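Long-range contacts in MAU2 chromatid cohesion factor homolog (Saccharomyces cerevisiae, PDB 4XDN), which forms a complex with SCC2 that is required for cohesin to associate with chromosomes, and so takes part in sister chromatid cohesion: residues W610-C615 with K622-T627; V334-E339 with R595-M600; E531-L536 with R574-D579; K589-C594 with Y605-W610. All coordinates share one frame; numbering follows the deposited sequence.

Contact 1: W610-C615 with K622-T627; sequences WHLMNC and KDVALT
Leu612, Cys615, Val624 and Thr627 pack in a buried antiparallel helix pair, the last two helices of the chain, 601-618 and 621-638. The axes of the two short segments approach to 9.0 Å at 158°. Cys615 CB rests on Val624 CG2 at 3.6 Å. The SG of Cys615 stands anti to its own carbonyl carbon (chi1 -70°) and lies 3.5 Å from Asp623 CB. Thr627 CG2 packs on Leu612 CB at 3.8 Å, while Thr627 OG1 sits at the edge of the His611 ring, 3.4 Å from His611 CD2. Thr627 OG1 also donates to Asp623 O at 2.5 Å. A valine in place of Thr627 would probably leave Asp623 O with the backbone N-H alone and put a methyl against the imidazole edge. His611 ND1 bonds Ser587, and Asp623 forms a salt bridge with Arg620. One water joins Asp623 OD1 to His611 NE2, weakly at the histidine. The contact is therefore mainly van der Waals; polar groups find partners within 622-627, outside the segments, or in this water.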
loop_
_atom_site.group_PDB
_atom_site.type_symbol
_atom_site.label_atom_id
_atom_site.label_comp_id
_atom_site.label_asym_id
_atom_site.label_seq_id
_atom_site.Cartn_x
_atom_site.Cartn_y
_atom_site.Cartn_z
ATOM N N TRP A 610 -38.358 -10.447 16.525
ATOM C CA TRP A 610 -38.697 -11.313 15.406
ATOM C C TRP A 610 -38.848 -12.757 15.863
ATOM O O TRP A 610 -39.804 -13.439 15.501
ATOM C CB TRP A 610 -37.626 -11.214 14.319
ATOM C CG TRP A 610 -37.840 -12.142 13.172
ATOM C CD1 TRP A 610 -39.023 -12.433 12.558
ATOM C CD2 TRP A 610 -36.838 -12.912 12.501
ATOM N NE1 TRP A 610 -38.818 -13.335 11.543
ATOM C CE2 TRP A 610 -37.484 -13.644 11.486
ATOM C CE3 TRP A 610 -35.456 -13.052 12.658
ATOM C CZ2 TRP A 610 -36.795 -14.501 10.632
ATOM C CZ3 TRP A 610 -34.776 -13.903 11.810
ATOM C CH2 TRP A 610 -35.446 -14.619 10.811
ATOM N N HIS A 611 -37.896 -13.217 16.665
ATOM C CA HIS A 611 -37.914 -14.589 17.146
ATOM C C HIS A 611 -39.114 -14.844 18.057
ATOM O O HIS A 611 -39.697 -15.926 18.030
ATOM C CB HIS A 611 -36.618 -14.918 17.885
ATOM C CG HIS A 611 -36.504 -16.359 18.270
ATOM N ND1 HIS A 611 -36.409 -17.370 17.339
ATOM C CD2 HIS A 611 -36.492 -16.960 19.484
ATOM C CE1 HIS A 611 -36.337 -18.532 17.962
ATOM N NE2 HIS A 611 -36.385 -18.312 19.264
ATOM N N LEU A 612 -39.483 -13.847 18.858
ATOM C CA LEU A 612 -40.645 -13.962 19.735
ATOM C C LEU A 612 -41.921 -14.192 18.928
ATOM O O LEU A 612 -42.778 -14.977 19.332
ATOM C CB LEU A 612 -40.798 -12.710 20.605
ATOM C CG LEU A 612 -42.044 -12.661 21.500
ATOM C CD1 LEU A 612 -42.066 -13.822 22.482
ATOM C CD2 LEU A 612 -42.125 -11.335 22.243
ATOM N N MET A 613 -42.045 -13.503 17.795
ATOM C CA MET A 613 -43.201 -13.682 16.922
ATOM C C MET A 613 -43.265 -15.121 16.444
ATOM O O MET A 613 -44.301 -15.775 16.543
ATOM C CB MET A 613 -43.142 -12.741 15.715
ATOM C CG MET A 613 -43.170 -11.261 16.058
ATOM S SD MET A 613 -44.518 -10.806 17.161
ATOM C CE MET A 613 -43.599 -10.022 18.490
ATOM N N ASN A 614 -42.143 -15.609 15.929
ATOM C CA ASN A 614 -42.063 -16.968 15.417
ATOM C C ASN A 614 -42.401 -17.992 16.502
ATOM O O ASN A 614 -43.021 -19.017 16.228
ATOM C CB ASN A 614 -40.670 -17.223 14.844
ATOM C CG ASN A 614 -40.298 -16.225 13.760
ATOM O OD1 ASN A 614 -41.147 -15.786 12.984
ATOM N ND2 ASN A 614 -39.027 -15.852 13.710
ATOM N N CYS A 615 -42.000 -17.703 17.735
ATOM C CA CYS A 615 -42.381 -18.531 18.872
ATOM C C CYS A 615 -43.882 -18.439 19.111
ATOM O O CYS A 615 -44.552 -19.450 19.318
ATOM C CB CYS A 615 -41.625 -18.106 20.132
ATOM S SG CYS A 615 -39.858 -18.475 20.116
ATOM N N LYS A 622 -42.492 -22.835 25.927
ATOM C CA LYS A 622 -41.184 -22.734 26.564
ATOM C C LYS A 622 -40.323 -21.670 25.890
ATOM O O LYS A 622 -39.629 -20.904 26.559
ATOM C CB LYS A 622 -40.463 -24.085 26.530
ATOM C CG LYS A 622 -39.015 -24.032 27.016
ATOM C CD LYS A 622 -38.404 -25.423 27.133
ATOM C CE LYS A 622 -38.100 -26.027 25.772
ATOM N NZ LYS A 622 -37.033 -25.278 25.056
ATOM N N ASP A 623 -40.379 -21.621 24.564
ATOM C CA ASP A 623 -39.545 -20.702 23.802
ATOM C C ASP A 623 -40.032 -19.259 23.927
ATOM O O ASP A 623 -39.235 -18.326 23.864
ATOM C CB ASP A 623 -39.499 -21.123 22.335
ATOM C CG ASP A 623 -38.860 -22.484 22.144
ATOM O OD1 ASP A 623 -37.643 -22.607 22.391
ATOM O OD2 ASP A 623 -39.568 -23.430 21.740
ATOM N N VAL A 624 -41.336 -19.075 24.109
ATOM C CA VAL A 624 -41.880 -17.744 24.361
ATOM C C VAL A 624 -41.376 -17.220 25.703
ATOM O O VAL A 624 -40.994 -16.056 25.823
ATOM C CB VAL A 624 -43.424 -17.747 24.356
ATOM C CG1 VAL A 624 -43.983 -16.441 24.925
ATOM C CG2 VAL A 624 -43.947 -17.973 22.945
ATOM N N ALA A 625 -41.382 -18.089 26.707
ATOM C CA ALA A 625 -40.957 -17.716 28.049
ATOM C C ALA A 625 -39.493 -17.282 28.059
ATOM O O ALA A 625 -39.156 -16.218 28.578
ATOM C CB ALA A 625 -41.174 -18.873 29.009
ATOM N N LEU A 626 -38.630 -18.106 27.476
ATOM C CA LEU A 626 -37.201 -17.814 27.451
ATOM C C LEU A 626 -36.897 -16.576 26.616
ATOM O O LEU A 626 -36.022 -15.788 26.969
ATOM C CB LEU A 626 -36.421 -19.011 26.910
ATOM C CG LEU A 626 -36.542 -20.308 27.711
ATOM C CD1 LEU A 626 -35.801 -21.433 27.010
ATOM C CD2 LEU A 626 -36.022 -20.126 29.126
ATOM N N THR A 627 -37.622 -16.402 25.514
ATOM C CA THR A 627 -37.386 -15.267 24.629
ATOM C C THR A 627 -37.835 -13.958 25.280
ATOM O O THR A 627 -37.135 -12.949 25.199
ATOM C CB THR A 627 -38.105 -15.441 23.278
ATOM O OG1 THR A 627 -37.707 -16.682 22.680
ATOM C CG2 THR A 627 -37.758 -14.296 22.325
HETATM O O HOH W 1 -35.990 -19.995 22.210
#

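Contact 2: V334-E339 with R595-M600; sequences VNCYDE and RQQGGM. With SO4 (sulfate ion), chain F.
Cys336 and Tyr337 belong to a classic gamma turn that meets Gln596 and Gln597 ahead of helix 601-618. Cys336 has the positive phi of that turn, and Tyr337 N bonds Asn335 O at 2.7 Å. The phenol ring is carried between its backbone N and carbonyl carbon (chi1 64°), which presents one face to Gln596. Gln596 CB sits over that face, 3.9 Å from the ring centroid and 12° off the normal, in a CH-pi contact. Gln596 OE1 is 3.0 Å from Tyr337 CE2. Gln597 NE2 lies at the ring edge, 3.4 Å from Tyr337 CD1, the amide turned 72° from the ring. Gln597 NE2 also donates to water 2 at 2.7 Å, which donates to Val334 O. With an alanine at Tyr337, Gln596 would probably lose the surface under its CB and its amide could turn. Asn335 ND2 binds a sulfate, probably from crystallisation. Leu396 of helix 369-398 packs on Cys336 and Gln597, Leu562 of helix 562-575 lies against both glutamines, and Asp338 caps helix 339-360.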
loop_
_atom_site.group_PDB
_atom_site.type_symbol
_atom_site.label_atom_id
_atom_site.label_comp_id
_atom_site.label_asym_id
_atom_site.label_seq_id
_atom_site.Cartn_x
_atom_site.Cartn_y
_atom_site.Cartn_z
ATOM N N VAL A 334 -11.553 -9.776 10.543
ATOM C CA VAL A 334 -13.012 -9.741 10.481
ATOM C C VAL A 334 -13.622 -10.938 11.206
ATOM O O VAL A 334 -14.712 -10.842 11.764
ATOM C CB VAL A 334 -13.511 -9.702 9.011
ATOM C CG1 VAL A 334 -13.168 -10.998 8.276
ATOM C CG2 VAL A 334 -15.005 -9.425 8.958
ATOM N N ASN A 335 -12.908 -12.059 11.209
ATOM C CA ASN A 335 -13.369 -13.249 11.915
ATOM C C ASN A 335 -13.463 -12.981 13.420
ATOM O O ASN A 335 -14.443 -13.358 14.063
ATOM C CB ASN A 335 -12.442 -14.432 11.634
ATOM C CG ASN A 335 -12.417 -14.820 10.169
ATOM O OD1 ASN A 335 -11.615 -14.309 9.386
ATOM N ND2 ASN A 335 -13.298 -15.737 9.792
ATOM N N CYS A 336 -12.423 -12.354 13.968
ATOM C CA CYS A 336 -12.479 -11.688 15.276
ATOM C C CYS A 336 -12.561 -12.608 16.500
ATOM O O CYS A 336 -11.617 -12.684 17.283
ATOM C CB CYS A 336 -13.670 -10.722 15.302
ATOM S SG CYS A 336 -13.832 -9.778 16.821
ATOM N N TYR A 337 -13.690 -13.286 16.677
ATOM C CA TYR A 337 -13.981 -13.984 17.932
ATOM C C TYR A 337 -13.618 -15.471 17.904
ATOM O O TYR A 337 -13.469 -16.100 18.952
ATOM C CB TYR A 337 -15.465 -13.834 18.276
ATOM C CG TYR A 337 -16.380 -14.479 17.261
ATOM C CD1 TYR A 337 -16.777 -13.793 16.119
ATOM C CD2 TYR A 337 -16.839 -15.775 17.437
ATOM C CE1 TYR A 337 -17.602 -14.379 15.186
ATOM C CE2 TYR A 337 -17.667 -16.369 16.507
ATOM C CZ TYR A 337 -18.047 -15.667 15.386
ATOM O OH TYR A 337 -18.874 -16.257 14.461
ATOM N N ASP A 338 -13.487 -16.026 16.702
ATOM C CA ASP A 338 -13.239 -17.455 16.531
ATOM C C ASP A 338 -11.741 -17.765 16.472
ATOM O O ASP A 338 -10.910 -16.918 16.802
ATOM C CB ASP A 338 -13.931 -17.949 15.261
ATOM C CG ASP A 338 -13.388 -17.284 14.013
ATOM O OD1 ASP A 338 -12.705 -16.247 14.152
ATOM O OD2 ASP A 338 -13.643 -17.791 12.900
ATOM N N GLU A 339 -11.407 -18.981 16.048
ATOM C CA GLU A 339 -10.018 -19.425 15.975
ATOM C C GLU A 339 -9.189 -18.549 15.038
ATOM O O GLU A 339 -8.022 -18.267 15.315
ATOM C CB GLU A 339 -9.944 -20.893 15.529
ATOM C CG GLU A 339 -10.271 -21.158 14.054
ATOM C CD GLU A 339 -11.722 -20.885 13.701
ATOM O OE1 GLU A 339 -12.600 -21.092 14.568
ATOM O OE2 GLU A 339 -11.986 -20.463 12.555
ATOM N N ARG A 595 -24.359 -12.968 20.597
ATOM C CA ARG A 595 -23.608 -12.958 21.851
ATOM C C ARG A 595 -22.097 -12.988 21.632
ATOM O O ARG A 595 -21.326 -12.706 22.549
ATOM C CB ARG A 595 -24.019 -14.145 22.726
ATOM C CG ARG A 595 -23.435 -15.486 22.297
ATOM C CD ARG A 595 -23.929 -16.608 23.194
ATOM N NE ARG A 595 -22.924 -17.655 23.369
ATOM C CZ ARG A 595 -21.786 -17.496 24.042
ATOM N NH1 ARG A 595 -21.493 -16.326 24.597
ATOM N NH2 ARG A 595 -20.932 -18.505 24.153
ATOM N N GLN A 596 -21.678 -13.328 20.418
ATOM C CA GLN A 596 -20.267 -13.577 20.133
ATOM C C GLN A 596 -19.415 -12.305 20.150
ATOM O O GLN A 596 -18.198 -12.379 20.307
ATOM C CB GLN A 596 -20.126 -14.273 18.778
ATOM C CG GLN A 596 -20.849 -15.609 18.675
ATOM C CD GLN A 596 -20.006 -16.772 19.156
ATOM O OE1 GLN A 596 -19.635 -17.648 18.372
ATOM N NE2 GLN A 596 -19.703 -16.795 20.448
ATOM N N GLN A 597 -20.053 -11.147 19.989
ATOM C CA GLN A 597 -19.346 -9.867 20.006
ATOM C C GLN A 597 -20.112 -8.824 20.811
ATOM O O GLN A 597 -21.337 -8.877 20.903
ATOM C CB GLN A 597 -19.122 -9.352 18.579
ATOM C CG GLN A 597 -18.159 -10.191 17.756
ATOM C CD GLN A 597 -18.059 -9.726 16.311
ATOM O OE1 GLN A 597 -18.669 -8.731 15.919
ATOM N NE2 GLN A 597 -17.286 -10.450 15.512
ATOM N N GLY A 598 -19.380 -7.874 21.388
ATOM C CA GLY A 598 -19.992 -6.775 22.112
ATOM C C GLY A 598 -20.616 -5.772 21.160
ATOM O O GLY A 598 -20.355 -5.807 19.959
ATOM N N GLY A 599 -21.446 -4.880 21.692
ATOM C CA GLY A 599 -22.095 -3.859 20.884
ATOM C C GLY A 599 -23.276 -4.374 20.074
ATOM O O GLY A 599 -23.830 -3.646 19.252
ATOM N N MET A 600 -23.669 -5.620 20.317
ATOM C CA MET A 600 -24.701 -6.284 19.520
ATOM C C MET A 600 -26.064 -6.366 20.217
ATOM O O MET A 600 -26.966 -7.045 19.734
ATOM C CB MET A 600 -24.238 -7.700 19.164
ATOM C CG MET A 600 -23.037 -7.742 18.232
ATOM S SD MET A 600 -23.471 -7.267 16.552
ATOM C CE MET A 600 -24.273 -8.761 15.975
HETATM S S SO4 F . -14.086 -17.733 6.803
HETATM O O1 SO4 F . -13.969 -18.929 7.631
HETATM O O2 SO4 F . -12.835 -17.522 6.079
HETATM O O3 SO4 F . -15.176 -17.909 5.847
HETATM O O4 SO4 F . -14.367 -16.573 7.643
HETATM O O HOH W 2 -17.007 -10.204 12.827
#

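Contact 3: E531-L536 with R574-D579; sequences EYVSKL and RMLEHD
Helix segment 531-536 meets the C-terminal end of helix 562-575 at a backbone separation of 8.5 Å between Val533 CA and Met575 CA. Four apolar side chains fill the gap. Val533 and Leu536, one helical turn apart, face Met575 and Leu576. The Met575 chain bends at its last torsion (chi3 70°), which carries CE back to within 3.9 Å of Val533 CG2. The sulfur is used too: Met575 SD touches Leu536 CD2, also at 3.9 Å. Both contacts are made at a slant. The contact joins two helices of the mainly helical array, where the chain leaves helix 562-575 and turns toward helix 580-593. Asp579 caps the start of that next helix. Leu536 and Leu576 run alongside one another, pointing opposite ways, with Leu576 CD1 lying 4.0 Å from Leu536 CG. The other methyl, Leu576 CD2, is more distant from Val533 CG1, at 4.4 Å. Phe514 and Phe517 pack on Met575. Leu510 of helix 499-513 touches Leu536, and Tyr540, one turn further along helix 526-543, touches Leu576.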
loop_
_atom_site.group_PDB
_atom_site.type_symbol
_atom_site.label_atom_id
_atom_site.label_comp_id
_atom_site.label_asym_id
_atom_site.label_seq_id
_atom_site.Cartn_x
_atom_site.Cartn_y
_atom_site.Cartn_z
ATOM N N GLU A 531 -34.645 -5.893 -8.246
ATOM C CA GLU A 531 -33.205 -5.884 -8.466
ATOM C C GLU A 531 -32.464 -6.261 -7.187
ATOM O O GLU A 531 -31.665 -7.194 -7.176
ATOM C CB GLU A 531 -32.752 -4.505 -8.961
ATOM C CG GLU A 531 -31.239 -4.320 -9.062
ATOM C CD GLU A 531 -30.606 -5.207 -10.117
ATOM O OE1 GLU A 531 -31.114 -5.232 -11.260
ATOM O OE2 GLU A 531 -29.601 -5.880 -9.807
ATOM N N TYR A 532 -32.745 -5.541 -6.108
ATOM C CA TYR A 532 -32.042 -5.755 -4.849
ATOM C C TYR A 532 -32.491 -7.036 -4.153
ATOM O O TYR A 532 -31.684 -7.708 -3.509
ATOM C CB TYR A 532 -32.235 -4.551 -3.926
ATOM C CG TYR A 532 -31.287 -3.414 -4.236
ATOM C CD1 TYR A 532 -29.970 -3.448 -3.796
ATOM C CD2 TYR A 532 -31.704 -2.313 -4.972
ATOM C CE1 TYR A 532 -29.097 -2.415 -4.076
ATOM C CE2 TYR A 532 -30.836 -1.274 -5.255
ATOM C CZ TYR A 532 -29.533 -1.332 -4.805
ATOM O OH TYR A 532 -28.660 -0.304 -5.082
ATOM N N VAL A 533 -33.769 -7.374 -4.278
ATOM C CA VAL A 533 -34.274 -8.632 -3.739
ATOM C C VAL A 533 -33.575 -9.803 -4.425
ATOM O O VAL A 533 -33.304 -10.828 -3.802
ATOM C CB VAL A 533 -35.806 -8.756 -3.910
ATOM C CG1 VAL A 533 -36.280 -10.188 -3.640
ATOM C CG2 VAL A 533 -36.522 -7.783 -2.984
ATOM N N SER A 534 -33.282 -9.642 -5.710
ATOM C CA SER A 534 -32.599 -10.683 -6.468
ATOM C C SER A 534 -31.143 -10.825 -6.028
ATOM O O SER A 534 -30.604 -11.931 -5.995
ATOM C CB SER A 534 -32.670 -10.383 -7.964
ATOM O OG SER A 534 -32.038 -11.407 -8.710
ATOM N N LYS A 535 -30.507 -9.705 -5.694
ATOM C CA LYS A 535 -29.145 -9.734 -5.169
ATOM C C LYS A 535 -29.122 -10.426 -3.812
ATOM O O LYS A 535 -28.214 -11.204 -3.511
ATOM C CB LYS A 535 -28.574 -8.318 -5.041
ATOM C CG LYS A 535 -28.376 -7.599 -6.363
ATOM C CD LYS A 535 -27.680 -6.259 -6.165
ATOM C CE LYS A 535 -27.667 -5.443 -7.451
ATOM N NZ LYS A 535 -26.841 -4.210 -7.330
ATOM N N LEU A 536 -30.127 -10.131 -2.996
ATOM C CA LEU A 536 -30.261 -10.744 -1.682
ATOM C C LEU A 536 -30.358 -12.260 -1.800
ATOM O O LEU A 536 -29.702 -12.992 -1.060
ATOM C CB LEU A 536 -31.496 -10.194 -0.961
ATOM C CG LEU A 536 -31.890 -10.878 0.349
ATOM C CD1 LEU A 536 -30.807 -10.697 1.403
ATOM C CD2 LEU A 536 -33.223 -10.339 0.842
ATOM N N ARG A 574 -36.633 -13.114 6.817
ATOM C CA ARG A 574 -37.836 -12.290 6.851
ATOM C C ARG A 574 -38.504 -12.176 5.484
ATOM O O ARG A 574 -39.734 -12.182 5.386
ATOM C CB ARG A 574 -37.498 -10.893 7.371
ATOM C CG ARG A 574 -37.493 -10.762 8.888
ATOM C CD ARG A 574 -38.840 -10.292 9.429
ATOM N NE ARG A 574 -38.678 -9.364 10.546
ATOM C CZ ARG A 574 -39.680 -8.728 11.146
ATOM N NH1 ARG A 574 -40.929 -8.915 10.741
ATOM N NH2 ARG A 574 -39.432 -7.901 12.152
ATOM N N MET A 575 -37.694 -12.076 4.433
ATOM C CA MET A 575 -38.201 -11.783 3.092
ATOM C C MET A 575 -38.370 -13.011 2.199
ATOM O O MET A 575 -39.257 -13.038 1.349
ATOM C CB MET A 575 -37.270 -10.795 2.388
ATOM C CG MET A 575 -37.153 -9.443 3.074
ATOM S SD MET A 575 -36.317 -8.220 2.042
ATOM C CE MET A 575 -37.548 -7.945 0.773
ATOM N N LEU A 576 -37.521 -14.019 2.383
ATOM C CA LEU A 576 -37.429 -15.121 1.426
ATOM C C LEU A 576 -37.965 -16.459 1.940
ATOM O O LEU A 576 -38.349 -17.312 1.140
ATOM C CB LEU A 576 -35.972 -15.293 0.987
ATOM C CG LEU A 576 -35.304 -14.024 0.448
ATOM C CD1 LEU A 576 -33.855 -14.294 0.074
ATOM C CD2 LEU A 576 -36.070 -13.470 -0.751
ATOM N N GLU A 577 -37.994 -16.645 3.256
ATOM C CA GLU A 577 -38.451 -17.907 3.832
ATOM C C GLU A 577 -39.955 -17.890 4.116
ATOM O O GLU A 577 -40.482 -16.903 4.625
ATOM C CB GLU A 577 -37.679 -18.211 5.116
ATOM C CG GLU A 577 -36.171 -18.362 4.915
ATOM C CD GLU A 577 -35.793 -19.626 4.160
ATOM O OE1 GLU A 577 -36.696 -20.408 3.799
ATOM O OE2 GLU A 577 -34.583 -19.839 3.935
ATOM N N HIS A 578 -40.633 -18.991 3.791
ATOM C CA HIS A 578 -42.078 -19.118 4.003
ATOM C C HIS A 578 -42.384 -20.171 5.077
ATOM O O HIS A 578 -43.380 -20.068 5.798
ATOM C CB HIS A 578 -42.779 -19.505 2.706
ATOM C CG HIS A 578 -42.584 -18.524 1.597
ATOM N ND1 HIS A 578 -41.348 -18.233 1.064
ATOM C CD2 HIS A 578 -43.479 -17.783 0.907
ATOM C CE1 HIS A 578 -41.488 -17.331 0.108
ATOM N NE2 HIS A 578 -42.771 -17.044 -0.011
ATOM N N ASP A 579 -41.543 -21.202 5.150
ATOM C CA ASP A 579 -41.769 -22.324 6.053
ATOM C C ASP A 579 -41.502 -21.928 7.500
ATOM O O ASP A 579 -40.440 -21.395 7.813
ATOM C CB ASP A 579 -40.882 -23.501 5.655
ATOM C CG ASP A 579 -41.185 -24.756 6.448
ATOM O OD1 ASP A 579 -40.585 -24.939 7.529
ATOM O OD2 ASP A 579 -42.025 -25.561 5.991
#

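Contact 4: K589-C594 with Y605-W610; sequences KCFDMC and YVIGIW
The Phe591 ring comes obliquely onto the backbone of Gly608, with Phe591 CE1 only 3.3 Å from Gly608 CA. The ring also touches Thr627 and Lys630 of helix 621-638. The Trp610 indole offers its edge to this contact: Cys590 SG lies near the ring plane, 4.4 Å from Trp610 CZ3. Tyr570 meets the indole edge-to-face, and Asn614 ND2 stands over one of its faces, offset toward the rim. Gly608 permits the close approach of Phe591, because a CB there would fall about 2.9 Å from Phe591 CE1. Helices 580-593 and 601-618 pair here as an antiparallel helical hairpin in an array of stacked helices. The segment axes come within 9.0 Å at 155°. Ile607 points across into the partner helix. With its CG2 anti to its own backbone N, that methyl lies 3.6 Å from Phe591 N and 3.7 Å from Cys590 CB. Ile607 CD1 reaches the same Cys590 CB at 3.9 Å. Cys594 SG touches Ile607 CG1 more loosely, at 4.4 Å. Tyr605, Val606 and Ile609 point away from helix 580-593 and pack on the chain of another protein, probably SCC2, whose backbone Tyr605 OH hydrogen-bonds.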
loop_
_atom_site.group_PDB
_atom_site.type_symbol
_atom_site.label_atom_id
_atom_site.label_comp_id
_atom_site.label_asym_id
_atom_site.label_seq_id
_atom_site.Cartn_x
_atom_site.Cartn_y
_atom_site.Cartn_z
ATOM N N LYS A 589 -31.064 -19.015 15.506
ATOM C CA LYS A 589 -29.629 -18.956 15.265
ATOM C C LYS A 589 -29.141 -17.513 15.266
ATOM O O LYS A 589 -28.125 -17.199 15.882
ATOM C CB LYS A 589 -29.280 -19.636 13.941
ATOM C CG LYS A 589 -27.788 -19.742 13.662
ATOM C CD LYS A 589 -27.085 -20.631 14.674
ATOM C CE LYS A 589 -25.609 -20.782 14.347
ATOM N NZ LYS A 589 -24.911 -21.660 15.325
ATOM N N CYS A 590 -29.871 -16.642 14.573
ATOM C CA CYS A 590 -29.558 -15.217 14.556
ATOM C C CYS A 590 -29.521 -14.665 15.970
ATOM O O CYS A 590 -28.588 -13.958 16.350
ATOM C CB CYS A 590 -30.588 -14.436 13.736
ATOM S SG CYS A 590 -30.481 -14.641 11.952
ATOM N N PHE A 591 -30.550 -15.004 16.741
ATOM C CA PHE A 591 -30.710 -14.520 18.106
ATOM C C PHE A 591 -29.493 -14.877 18.948
ATOM O O PHE A 591 -28.916 -14.022 19.622
ATOM C CB PHE A 591 -31.983 -15.122 18.721
ATOM C CG PHE A 591 -32.518 -14.376 19.920
ATOM C CD1 PHE A 591 -32.339 -13.009 20.064
ATOM C CD2 PHE A 591 -33.227 -15.057 20.901
ATOM C CE1 PHE A 591 -32.844 -12.341 21.166
ATOM C CE2 PHE A 591 -33.733 -14.394 22.004
ATOM C CZ PHE A 591 -33.545 -13.037 22.137
ATOM N N ASP A 592 -29.097 -16.144 18.886
ATOM C CA ASP A 592 -28.003 -16.639 19.708
ATOM C C ASP A 592 -26.644 -16.139 19.221
ATOM O O ASP A 592 -25.739 -15.930 20.022
ATOM C CB ASP A 592 -28.012 -18.168 19.735
ATOM C CG ASP A 592 -26.983 -18.738 20.694
ATOM O OD1 ASP A 592 -27.273 -18.809 21.905
ATOM O OD2 ASP A 592 -25.883 -19.114 20.237
ATOM N N MET A 593 -26.506 -15.942 17.911
ATOM C CA MET A 593 -25.229 -15.545 17.318
ATOM C C MET A 593 -24.730 -14.201 17.849
ATOM O O MET A 593 -23.527 -13.982 17.962
ATOM C CB MET A 593 -25.351 -15.472 15.792
ATOM C CG MET A 593 -25.332 -16.820 15.076
ATOM S SD MET A 593 -23.702 -17.314 14.484
ATOM C CE MET A 593 -22.964 -17.980 15.974
ATOM N N CYS A 594 -25.664 -13.312 18.177
ATOM C CA CYS A 594 -25.336 -11.952 18.604
ATOM C C CYS A 594 -24.421 -11.887 19.827
ATOM O O CYS A 594 -23.778 -10.865 20.068
ATOM C CB CYS A 594 -26.622 -11.179 18.908
ATOM S SG CYS A 594 -27.620 -10.764 17.459
ATOM N N TYR A 605 -31.806 -7.412 20.252
ATOM C CA TYR A 605 -33.147 -7.074 20.715
ATOM C C TYR A 605 -34.143 -7.100 19.554
ATOM O O TYR A 605 -35.206 -7.709 19.655
ATOM C CB TYR A 605 -33.145 -5.699 21.390
ATOM C CG TYR A 605 -34.514 -5.212 21.810
ATOM C CD1 TYR A 605 -35.120 -5.690 22.965
ATOM C CD2 TYR A 605 -35.199 -4.268 21.055
ATOM C CE1 TYR A 605 -36.368 -5.245 23.354
ATOM C CE2 TYR A 605 -36.445 -3.817 21.434
ATOM C CZ TYR A 605 -37.026 -4.308 22.583
ATOM O OH TYR A 605 -38.270 -3.859 22.965
ATOM N N VAL A 606 -33.791 -6.445 18.453
ATOM C CA VAL A 606 -34.642 -6.427 17.268
ATOM C C VAL A 606 -34.825 -7.848 16.733
ATOM O O VAL A 606 -35.935 -8.248 16.382
ATOM C CB VAL A 606 -34.055 -5.510 16.171
ATOM C CG1 VAL A 606 -34.867 -5.596 14.871
ATOM C CG2 VAL A 606 -34.008 -4.074 16.669
ATOM N N ILE A 607 -33.734 -8.606 16.682
ATOM C CA ILE A 607 -33.794 -10.013 16.298
ATOM C C ILE A 607 -34.685 -10.770 17.275
ATOM O O ILE A 607 -35.408 -11.688 16.891
ATOM C CB ILE A 607 -32.391 -10.668 16.279
ATOM C CG1 ILE A 607 -31.436 -9.878 15.369
ATOM C CG2 ILE A 607 -32.492 -12.144 15.875
ATOM C CD1 ILE A 607 -31.069 -10.554 14.065
ATOM N N GLY A 608 -34.621 -10.380 18.543
ATOM C CA GLY A 608 -35.412 -11.015 19.579
ATOM C C GLY A 608 -36.901 -10.813 19.371
ATOM O O GLY A 608 -37.692 -11.726 19.607
ATOM N N ILE A 609 -37.285 -9.617 18.933
ATOM C CA ILE A 609 -38.686 -9.329 18.645
ATOM C C ILE A 609 -39.179 -10.274 17.555
ATOM O O ILE A 609 -40.270 -10.829 17.648
ATOM C CB ILE A 609 -38.900 -7.866 18.192
ATOM C CG1 ILE A 609 -38.496 -6.899 19.308
ATOM C CG2 ILE A 609 -40.364 -7.629 17.800
ATOM C CD1 ILE A 609 -38.496 -5.442 18.894
ATOM N N TRP A 610 -38.358 -10.447 16.525
ATOM C CA TRP A 610 -38.697 -11.313 15.406
ATOM C C TRP A 610 -38.848 -12.757 15.863
ATOM O O TRP A 610 -39.804 -13.439 15.501
ATOM C CB TRP A 610 -37.626 -11.214 14.319
ATOM C CG TRP A 610 -37.840 -12.142 13.172
ATOM C CD1 TRP A 610 -39.023 -12.433 12.558
ATOM C CD2 TRP A 610 -36.838 -12.912 12.501
ATOM N NE1 TRP A 610 -38.818 -13.335 11.543
ATOM C CE2 TRP A 610 -37.484 -13.644 11.486
ATOM C CE3 TRP A 610 -35.456 -13.052 12.658
ATOM C CZ2 TRP A 610 -36.795 -14.501 10.632
ATOM C CZ3 TRP A 610 -34.776 -13.903 11.810
ATOM C CH2 TRP A 610 -35.446 -14.619 10.811
#

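All four contacts lie in the same half of the elongated helical protein. Contacts 1 and 4 are closest, with centres 10 Å apart. Both use helix 601-618 and share Trp610, so this helix packs against both helix 580-593 and helix 621-638, which also touch each other. Contact 3 closes before contact 4 opens, and contact 4 before contact 1. Contact 3 touches both through Arg574, which packs on Trp610. Contact 2 encloses contact 3; its segments are 256 residues apart at their nearest ends. Its centre is 15 Å from that of contact 4, and Met600 packs on Cys594 between them. Together they tie the C-terminal helices to one another and to a mid-chain loop. Residues of contacts 1, 2 and 4 also meet another protein chain.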